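Local coordinates for protein citryl-spermidine/3,4-dihydroxybenzoyl-citryl-spermidine:spermidine ligase (Bacillus anthracis, PDB 3TO3) that catalyses the ATP-dependent condensation of spermidine with citryl-spermidine or its 3,4-dihydroxybenzoyl derivative during biosynthesis of the siderophore petrobactin, at residues E49-F54 with E69-E74; R75-R80 with E519-L524. All coordinates share one frame; numbering follows the deposited sequence.

Interaction 1 of 2, residues E49-F54 with E69-E74; sequences EEQILF and ECYGRE
I52 and F54 pair with G72 and C70 as the hydrogen-bonded rungs of an antiparallel beta ladder, with L53 and Y71 forming the non-hydrogen-bonded pair between them. Two of the four backbone bonds are short: I52 N to G72 O and F54 N to C70 O are both 2.7 Å. Packing is tightest around the F54 ring. Its CG stands anti to the carbonyl carbon (chi1 -65°), and the ring turns its edge to C70 O and G72 N, while I52 CG2 covers one face from 3.4 Å above the plane. G72 has no side chain where the ring passes; F54 CE2 comes within 3.9 Å of G72 CA. On the other face of the sheet, L53 CD1 sits over the centre of the Y71 ring, 4.0 Å from its centroid, a CH-pi contact, and L53 CB touches Y71 CE2. The pairing frays toward exposed E50, where a water bridges E50 O and E74 N. Here Q51 NE2 rests near R73 CG at 3.8 Å, with its hydrogen bond going to D84, which also forms a salt bridge with R73. The two segments belong to the hairpin of strands 52-59 and 65-74, flanked by strand 44-47 beside the first and strand 81-83 beside the second; I83 and P43 pack on F54.

Interaction 2 of 2, residues R75-R80 with E519-L524; sequences RITFGR and ELAFVL
A tight turn docks on a helix through one aromatic ring and one salt bridge: F522 of helix 502-528 reaches between R75, T77 and R80 of the loop joining strands 65-74 and 81-83. T77 to R80 form a type I' turn, with F78 and G79 at positive phi; R80 N to T77 O (3.2 Å) closes the turn, and R75 N to R80 O ties the loop beneath it. F522 CD1 lies over the centre of the R75 guanidinium, 3.4 Å from R75 CZ, with the two planes tilted 41° apart. T77 CB meets F522 CE1 at 3.8 Å, and R80 CB meets F522 CZ. The R80 chain bends at chi2 and chi3, and its guanidinium stands nearly perpendicular to the ring, 88° between planes. Its NH1 and NH2 both grip E519 OE1, each at 3.1 Å, approaching from the same face of the carboxylate. The E519 side chain also touches Y391, an ATP-binding residue, and lies about 6 Å from the bound nucleotide, placing this buried ion pair beside the ATP site. R75 is further held by salt bridges to D526 and E532, and T77 OG1 bonds to E532 and W536, so the turn sits against both helix 502-528 and helix 532-547.

Overall arrangement
The two contacts follow one another along the chain, with centres about 15 Å apart: strand 65-74 of interaction 1 runs directly into the turn of interaction 2, and E74 CG packs on G79 O where they meet. Interaction 1 is local, pairing neighbouring strands of the antiparallel N-terminal sheet about 30 Å from the chain centre. Interaction 2 is long-range, bringing the end of that sheet to helix 502-528, more than 400 residues later and in the FhuF-like part of the sequence. D526 ties them further, as its carboxylate meets both R73 and R75. Together they join the peripheral sheet to a helix whose E519 lies beside the ATP pocket.

Interaction 1 of 2, residues E49-F54 with E69-E74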
ATOM      1  N   GLU B  49      -6.717  38.358 -27.911  1.00120.10           N
ATOM      2  CA  GLU B  49      -6.875  39.605 -27.174  1.00127.73           C
ATOM      3  C   GLU B  49      -6.667  39.350 -25.676  1.00117.09           C
ATOM      4  O   GLU B  49      -5.762  39.904 -25.049  1.00108.70           O
ATOM      5  CB  GLU B  49      -8.247  40.228 -27.477  1.00141.39           C
ATOM      6  CG  GLU B  49      -9.215  40.336 -26.302  1.00151.43           C
ATOM      7  CD  GLU B  49      -9.219  41.722 -25.665  1.00159.27           C
ATOM      8  OE1 GLU B  49     -10.117  41.994 -24.834  1.00159.72           O
ATOM      9  OE2 GLU B  49      -8.326  42.537 -26.000  1.00161.66           O
ATOM     10  N   GLU B  50      -7.484  38.455 -25.140  1.00114.78           N
ATOM     11  CA  GLU B  50      -7.487  38.079 -23.724  1.00113.92           C
ATOM     12  C   GLU B  50      -6.888  36.687 -23.537  1.00 96.54           C
ATOM     13  O   GLU B  50      -5.994  36.475 -22.714  1.00 86.30           O
ATOM     14  CB  GLU B  50      -8.874  38.213 -23.079  1.00123.59           C
ATOM     15  CG  GLU B  50      -9.197  39.634 -22.569  1.00129.40           C
ATOM     16  CD  GLU B  50      -8.256  40.128 -21.453  1.00127.45           C
ATOM     17  OE1 GLU B  50      -8.701  40.970 -20.636  1.00123.74           O
ATOM     18  OE2 GLU B  50      -7.081  39.693 -21.395  1.00125.91           O
ATOM     19  N   GLN B  51      -7.489  35.734 -24.241  1.00 87.15           N
ATOM     20  CA  GLN B  51      -7.121  34.334 -24.196  1.00 74.55           C
ATOM     21  C   GLN B  51      -5.683  34.035 -24.646  1.00 62.36           C
ATOM     22  O   GLN B  51      -5.039  34.798 -25.343  1.00 64.09           O
ATOM     23  CB  GLN B  51      -8.086  33.550 -25.095  1.00 77.43           C
ATOM     24  CG  GLN B  51      -9.551  33.670 -24.708  1.00 80.25           C
ATOM     25  CD  GLN B  51     -10.056  32.463 -23.923  1.00 81.70           C
ATOM     26  OE1 GLN B  51     -10.772  31.621 -24.464  1.00 89.47           O
ATOM     27  NE2 GLN B  51      -9.692  32.378 -22.650  1.00 68.82           N
ATOM     28  N   ILE B  52      -5.186  32.905 -24.188  1.00 56.25           N
ATOM     29  CA  ILE B  52      -3.935  32.351 -24.633  1.00 52.50           C
ATOM     30  C   ILE B  52      -4.248  30.942 -25.123  1.00 51.12           C
ATOM     31  O   ILE B  52      -4.952  30.196 -24.443  1.00 49.46           O
ATOM     32  CB  ILE B  52      -2.937  32.273 -23.456  1.00 48.02           C
ATOM     33  CG1 ILE B  52      -2.468  33.674 -23.074  1.00 50.38           C
ATOM     34  CG2 ILE B  52      -1.748  31.376 -23.797  1.00 48.77           C
ATOM     35  CD1 ILE B  52      -1.984  33.792 -21.629  1.00 54.78           C
ATOM     36  N   LEU B  53      -3.764  30.587 -26.311  1.00 46.80           N
ATOM     37  CA  LEU B  53      -3.733  29.185 -26.728  1.00 45.66           C
ATOM     38  C   LEU B  53      -2.435  28.550 -26.228  1.00 49.24           C
ATOM     39  O   LEU B  53      -1.349  29.032 -26.541  1.00 47.27           O
ATOM     40  CB  LEU B  53      -3.804  29.067 -28.251  1.00 41.43           C
ATOM     41  CG  LEU B  53      -3.708  27.641 -28.792  1.00 43.23           C
ATOM     42  CD1 LEU B  53      -4.742  26.742 -28.106  1.00 42.80           C
ATOM     43  CD2 LEU B  53      -3.938  27.679 -30.296  1.00 45.21           C
ATOM     44  N   PHE B  54      -2.537  27.486 -25.443  1.00 44.36           N
ATOM     45  CA  PHE B  54      -1.342  26.828 -24.938  1.00 42.09           C
ATOM     46  C   PHE B  54      -1.122  25.564 -25.764  1.00 46.84           C
ATOM     47  O   PHE B  54      -2.046  24.776 -25.938  1.00 49.80           O
ATOM     48  CB  PHE B  54      -1.493  26.432 -23.462  1.00 41.43           C
ATOM     49  CG  PHE B  54      -1.632  27.587 -22.513  1.00 42.93           C
ATOM     50  CD1 PHE B  54      -0.508  28.127 -21.877  1.00 38.21           C
ATOM     51  CD2 PHE B  54      -2.883  28.105 -22.204  1.00 35.73           C
ATOM     52  CE1 PHE B  54      -0.615  29.202 -20.968  1.00 37.59           C
ATOM     53  CE2 PHE B  54      -3.000  29.170 -21.282  1.00 43.05           C
ATOM     54  CZ  PHE B  54      -1.857  29.724 -20.674  1.00 39.15           C
ATOM     55  N   GLU B  69      -3.474  20.768 -26.561  1.00 48.33           N
ATOM     56  CA  GLU B  69      -3.911  22.138 -26.807  1.00 48.66           C
ATOM     57  C   GLU B  69      -5.020  22.528 -25.868  1.00 47.62           C
ATOM     58  O   GLU B  69      -5.923  21.744 -25.614  1.00 46.34           O
ATOM     59  CB  GLU B  69      -4.471  22.293 -28.218  1.00 50.92           C
ATOM     60  CG  GLU B  69      -3.441  22.370 -29.312  1.00 71.97           C
ATOM     61  CD  GLU B  69      -4.058  22.629 -30.693  1.00 82.28           C
ATOM     62  OE1 GLU B  69      -5.299  22.835 -30.791  1.00 84.58           O
ATOM     63  OE2 GLU B  69      -3.290  22.622 -31.682  1.00 85.26           O
ATOM     64  N   CYS B  70      -4.961  23.751 -25.373  1.00 44.27           N
ATOM     65  CA  CYS B  70      -6.081  24.307 -24.645  1.00 43.16           C
ATOM     66  C   CYS B  70      -6.005  25.818 -24.592  1.00 47.01           C
ATOM     67  O   CYS B  70      -4.934  26.390 -24.768  1.00 44.21           O
ATOM     68  CB  CYS B  70      -6.145  23.725 -23.237  1.00 35.79           C
ATOM     69  SG  CYS B  70      -4.671  23.926 -22.304  1.00 46.22           S
ATOM     70  N   TYR B  71      -7.154  26.448 -24.345  1.00 36.76           N
ATOM     71  CA  TYR B  71      -7.251  27.882 -24.190  1.00 36.39           C
ATOM     72  C   TYR B  71      -7.326  28.245 -22.697  1.00 40.32           C
ATOM     73  O   TYR B  71      -7.953  27.547 -21.906  1.00 36.22           O
ATOM     74  CB  TYR B  71      -8.489  28.410 -24.919  1.00 34.24           C
ATOM     75  CG  TYR B  71      -8.319  28.555 -26.429  1.00 42.48           C
ATOM     76  CD1 TYR B  71      -8.781  27.573 -27.307  1.00 39.86           C
ATOM     77  CD2 TYR B  71      -7.706  29.674 -26.973  1.00 44.62           C
ATOM     78  CE1 TYR B  71      -8.630  27.707 -28.696  1.00 41.78           C
ATOM     79  CE2 TYR B  71      -7.554  29.824 -28.357  1.00 43.58           C
ATOM     80  CZ  TYR B  71      -8.010  28.831 -29.213  1.00 53.72           C
ATOM     81  OH  TYR B  71      -7.878  28.987 -30.594  1.00 57.18           O
ATOM     82  N   GLY B  72      -6.686  29.340 -22.316  1.00 44.33           N
ATOM     83  CA  GLY B  72      -6.816  29.831 -20.962  1.00 34.43           C
ATOM     84  C   GLY B  72      -6.297  31.237 -20.818  1.00 40.62           C
ATOM     85  O   GLY B  72      -6.068  31.921 -21.797  1.00 43.06           O
ATOM     86  N   ARG B  73      -6.101  31.662 -19.577  1.00 45.47           N
ATOM     87  CA  ARG B  73      -5.733  33.024 -19.275  1.00 43.96           C
ATOM     88  C   ARG B  73      -4.632  33.036 -18.221  1.00 41.75           C
ATOM     89  O   ARG B  73      -4.538  32.117 -17.397  1.00 40.81           O
ATOM     90  CB  ARG B  73      -6.942  33.755 -18.685  1.00 39.56           C
ATOM     91  CG  ARG B  73      -8.136  33.943 -19.608  1.00 47.51           C
ATOM     92  CD  ARG B  73      -9.385  34.419 -18.823  1.00 44.56           C
ATOM     93  NE  ARG B  73      -9.989  33.292 -18.098  1.00 46.99           N
ATOM     94  CZ  ARG B  73     -10.827  33.400 -17.070  1.00 46.48           C
ATOM     95  NH1 ARG B  73     -11.178  34.595 -16.571  1.00 35.80           N
ATOM     96  NH2 ARG B  73     -11.309  32.299 -16.529  1.00 42.96           N
ATOM     97  N   GLU B  74      -3.842  34.106 -18.222  1.00 37.78           N
ATOM     98  CA  GLU B  74      -2.956  34.422 -17.120  1.00 45.93           C
ATOM     99  C   GLU B  74      -3.559  35.597 -16.337  1.00 52.19           C
ATOM    100  O   GLU B  74      -3.760  36.682 -16.888  1.00 55.41           O
ATOM    101  CB  GLU B  74      -1.586  34.790 -17.651  1.00 51.03           C
ATOM    102  CG  GLU B  74      -0.519  34.919 -16.595  1.00 67.87           C
ATOM    103  CD  GLU B  74       0.888  35.011 -17.197  1.00 80.26           C
ATOM    104  OE1 GLU B  74       1.749  34.134 -16.904  1.00 81.06           O
ATOM    105  OE2 GLU B  74       1.128  35.960 -17.972  1.00 82.78           O
TER
HETATM  106  O   HOH W   1      -4.432  36.066 -20.310  1.00 50.69           O

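Interaction 2 of 2, residues R75-R80 with E519-L524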
ATOM      1  N   ARG B  75      -3.832  35.390 -15.049  1.00 42.57           N
ATOM      2  CA  ARG B  75      -4.688  36.322 -14.296  1.00 36.75           C
ATOM      3  C   ARG B  75      -3.898  37.286 -13.455  1.00 38.01           C
ATOM      4  O   ARG B  75      -2.841  36.923 -12.938  1.00 45.89           O
ATOM      5  CB  ARG B  75      -5.533  35.533 -13.340  1.00 41.33           C
ATOM      6  CG  ARG B  75      -6.223  34.424 -13.990  1.00 46.23           C
ATOM      7  CD  ARG B  75      -7.573  34.948 -14.314  1.00 61.50           C
ATOM      8  NE  ARG B  75      -8.498  33.919 -13.931  1.00 63.79           N
ATOM      9  CZ  ARG B  75      -9.704  34.126 -13.446  1.00 52.21           C
ATOM     10  NH1 ARG B  75     -10.166  35.364 -13.256  1.00 39.85           N
ATOM     11  NH2 ARG B  75     -10.428  33.059 -13.141  1.00 52.75           N
ATOM     12  N   ILE B  76      -4.409  38.505 -13.281  1.00 39.77           N
ATOM     13  CA  ILE B  76      -3.690  39.477 -12.474  1.00 41.73           C
ATOM     14  C   ILE B  76      -3.569  39.001 -11.027  1.00 50.13           C
ATOM     15  O   ILE B  76      -2.706  39.503 -10.287  1.00 59.85           O
ATOM     16  CB  ILE B  76      -4.296  40.903 -12.516  1.00 62.98           C
ATOM     17  CG1 ILE B  76      -5.460  41.006 -11.552  1.00 59.45           C
ATOM     18  CG2 ILE B  76      -4.728  41.291 -13.910  1.00 64.01           C
ATOM     19  CD1 ILE B  76      -5.677  42.382 -11.089  1.00 64.75           C
ATOM     20  N   THR B  77      -4.330  37.974 -10.631  1.00 47.57           N
ATOM     21  CA  THR B  77      -4.230  37.563  -9.244  1.00 40.79           C
ATOM     22  C   THR B  77      -3.087  36.521  -9.210  1.00 39.56           C
ATOM     23  O   THR B  77      -3.284  35.329  -9.352  1.00 35.38           O
ATOM     24  CB  THR B  77      -5.597  36.890  -8.837  1.00 46.94           C
ATOM     25  OG1 THR B  77      -6.613  37.893  -8.717  1.00 43.91           O
ATOM     26  CG2 THR B  77      -5.530  36.070  -7.512  1.00 36.72           C
ATOM     27  N   PHE B  78      -1.915  37.011  -8.811  1.00 40.33           N
ATOM     28  CA  PHE B  78      -0.674  36.233  -8.680  1.00 45.50           C
ATOM     29  C   PHE B  78      -0.204  35.524  -9.915  1.00 45.96           C
ATOM     30  O   PHE B  78       0.614  34.619  -9.819  1.00 42.79           O
ATOM     31  CB  PHE B  78      -0.769  35.247  -7.510  1.00 43.41           C
ATOM     32  CG  PHE B  78      -1.034  35.929  -6.216  1.00 43.66           C
ATOM     33  CD1 PHE B  78      -0.012  36.564  -5.553  1.00 45.69           C
ATOM     34  CD2 PHE B  78      -2.319  36.023  -5.711  1.00 40.35           C
ATOM     35  CE1 PHE B  78      -0.238  37.239  -4.383  1.00 52.51           C
ATOM     36  CE2 PHE B  78      -2.540  36.705  -4.525  1.00 45.69           C
ATOM     37  CZ  PHE B  78      -1.504  37.314  -3.876  1.00 52.16           C
ATOM     38  N   GLY B  79      -0.661  35.983 -11.074  1.00 46.52           N
ATOM     39  CA  GLY B  79      -0.359  35.314 -12.327  1.00 41.41           C
ATOM     40  C   GLY B  79      -0.911  33.907 -12.441  1.00 42.40           C
ATOM     41  O   GLY B  79      -0.432  33.134 -13.256  1.00 45.18           O
ATOM     42  N   ARG B  80      -1.918  33.552 -11.648  1.00 42.58           N
ATOM     43  CA  ARG B  80      -2.462  32.197 -11.745  1.00 34.50           C
ATOM     44  C   ARG B  80      -2.984  31.928 -13.175  1.00 35.98           C
ATOM     45  O   ARG B  80      -3.446  32.834 -13.882  1.00 38.73           O
ATOM     46  CB  ARG B  80      -3.591  31.998 -10.762  1.00 42.61           C
ATOM     47  CG  ARG B  80      -3.237  32.115  -9.308  1.00 47.19           C
ATOM     48  CD  ARG B  80      -2.756  30.826  -8.789  1.00 47.40           C
ATOM     49  NE  ARG B  80      -3.718  29.742  -8.959  1.00 44.12           N
ATOM     50  CZ  ARG B  80      -4.660  29.415  -8.072  1.00 44.57           C
ATOM     51  NH1 ARG B  80      -4.812  30.113  -6.940  1.00 39.40           N
ATOM     52  NH2 ARG B  80      -5.470  28.390  -8.332  1.00 39.51           N
ATOM     53  N   GLU B 519      -8.928  32.696  -4.309  1.00 39.55           N
ATOM     54  CA  GLU B 519      -9.923  31.851  -4.975  1.00 38.68           C
ATOM     55  C   GLU B 519     -11.279  32.549  -5.001  1.00 39.89           C
ATOM     56  O   GLU B 519     -12.018  32.437  -5.972  1.00 44.68           O
ATOM     57  CB  GLU B 519     -10.067  30.510  -4.265  1.00 36.51           C
ATOM     58  CG  GLU B 519      -8.809  29.644  -4.327  1.00 45.11           C
ATOM     59  CD  GLU B 519      -8.528  29.033  -5.714  1.00 55.04           C
ATOM     60  OE1 GLU B 519      -7.360  28.609  -5.917  1.00 52.47           O
ATOM     61  OE2 GLU B 519      -9.451  28.962  -6.581  1.00 47.98           O
ATOM     62  N   LEU B 520     -11.606  33.266  -3.933  1.00 40.28           N
ATOM     63  CA  LEU B 520     -12.839  34.074  -3.912  1.00 44.43           C
ATOM     64  C   LEU B 520     -12.843  35.150  -5.025  1.00 45.63           C
ATOM     65  O   LEU B 520     -13.840  35.329  -5.705  1.00 47.08           O
ATOM     66  CB  LEU B 520     -13.053  34.720  -2.534  1.00 40.30           C
ATOM     67  CG  LEU B 520     -14.331  35.524  -2.291  1.00 44.15           C
ATOM     68  CD1 LEU B 520     -15.619  34.645  -2.464  1.00 31.81           C
ATOM     69  CD2 LEU B 520     -14.274  36.174  -0.914  1.00 38.96           C
ATOM     70  N   ALA B 521     -11.726  35.853  -5.204  1.00 40.38           N
ATOM     71  CA  ALA B 521     -11.601  36.845  -6.264  1.00 38.26           C
ATOM     72  C   ALA B 521     -11.890  36.223  -7.638  1.00 41.57           C
ATOM     73  O   ALA B 521     -12.537  36.829  -8.488  1.00 48.09           O
ATOM     74  CB  ALA B 521     -10.210  37.480  -6.244  1.00 30.61           C
ATOM     75  N   PHE B 522     -11.431  35.002  -7.849  1.00 35.64           N
ATOM     76  CA  PHE B 522     -11.780  34.286  -9.077  1.00 42.41           C
ATOM     77  C   PHE B 522     -13.289  34.050  -9.262  1.00 42.28           C
ATOM     78  O   PHE B 522     -13.815  34.174 -10.364  1.00 40.78           O
ATOM     79  CB  PHE B 522     -11.064  32.932  -9.125  1.00 45.93           C
ATOM     80  CG  PHE B 522      -9.583  33.035  -9.310  1.00 51.51           C
ATOM     81  CD1 PHE B 522      -9.040  34.028 -10.093  1.00 54.61           C
ATOM     82  CD2 PHE B 522      -8.736  32.134  -8.692  1.00 55.09           C
ATOM     83  CE1 PHE B 522      -7.677  34.110 -10.257  1.00 62.13           C
ATOM     84  CE2 PHE B 522      -7.386  32.223  -8.840  1.00 54.24           C
ATOM     85  CZ  PHE B 522      -6.854  33.210  -9.624  1.00 59.04           C
ATOM     86  N   VAL B 523     -13.963  33.667  -8.182  1.00 46.22           N
ATOM     87  CA  VAL B 523     -15.381  33.394  -8.213  1.00 43.57           C
ATOM     88  C   VAL B 523     -16.152  34.682  -8.483  1.00 41.92           C
ATOM     89  O   VAL B 523     -17.038  34.721  -9.322  1.00 40.80           O
ATOM     90  CB  VAL B 523     -15.857  32.736  -6.913  1.00 43.67           C
ATOM     91  CG1 VAL B 523     -17.358  32.772  -6.838  1.00 40.69           C
ATOM     92  CG2 VAL B 523     -15.380  31.298  -6.851  1.00 41.65           C
ATOM     93  N   LEU B 524     -15.752  35.759  -7.827  1.00 44.97           N
ATOM     94  CA  LEU B 524     -16.436  37.015  -8.014  1.00 41.59           C
ATOM     95  C   LEU B 524     -16.288  37.495  -9.460  1.00 42.40           C
ATOM     96  O   LEU B 524     -17.279  37.897 -10.072  1.00 42.24           O
ATOM     97  CB  LEU B 524     -15.962  38.060  -6.994  1.00 37.22           C
ATOM     98  CG  LEU B 524     -16.294  37.733  -5.533  1.00 42.16           C
ATOM     99  CD1 LEU B 524     -15.865  38.883  -4.648  1.00 37.10           C
ATOM    100  CD2 LEU B 524     -17.799  37.392  -5.294  1.00 38.32           C
TER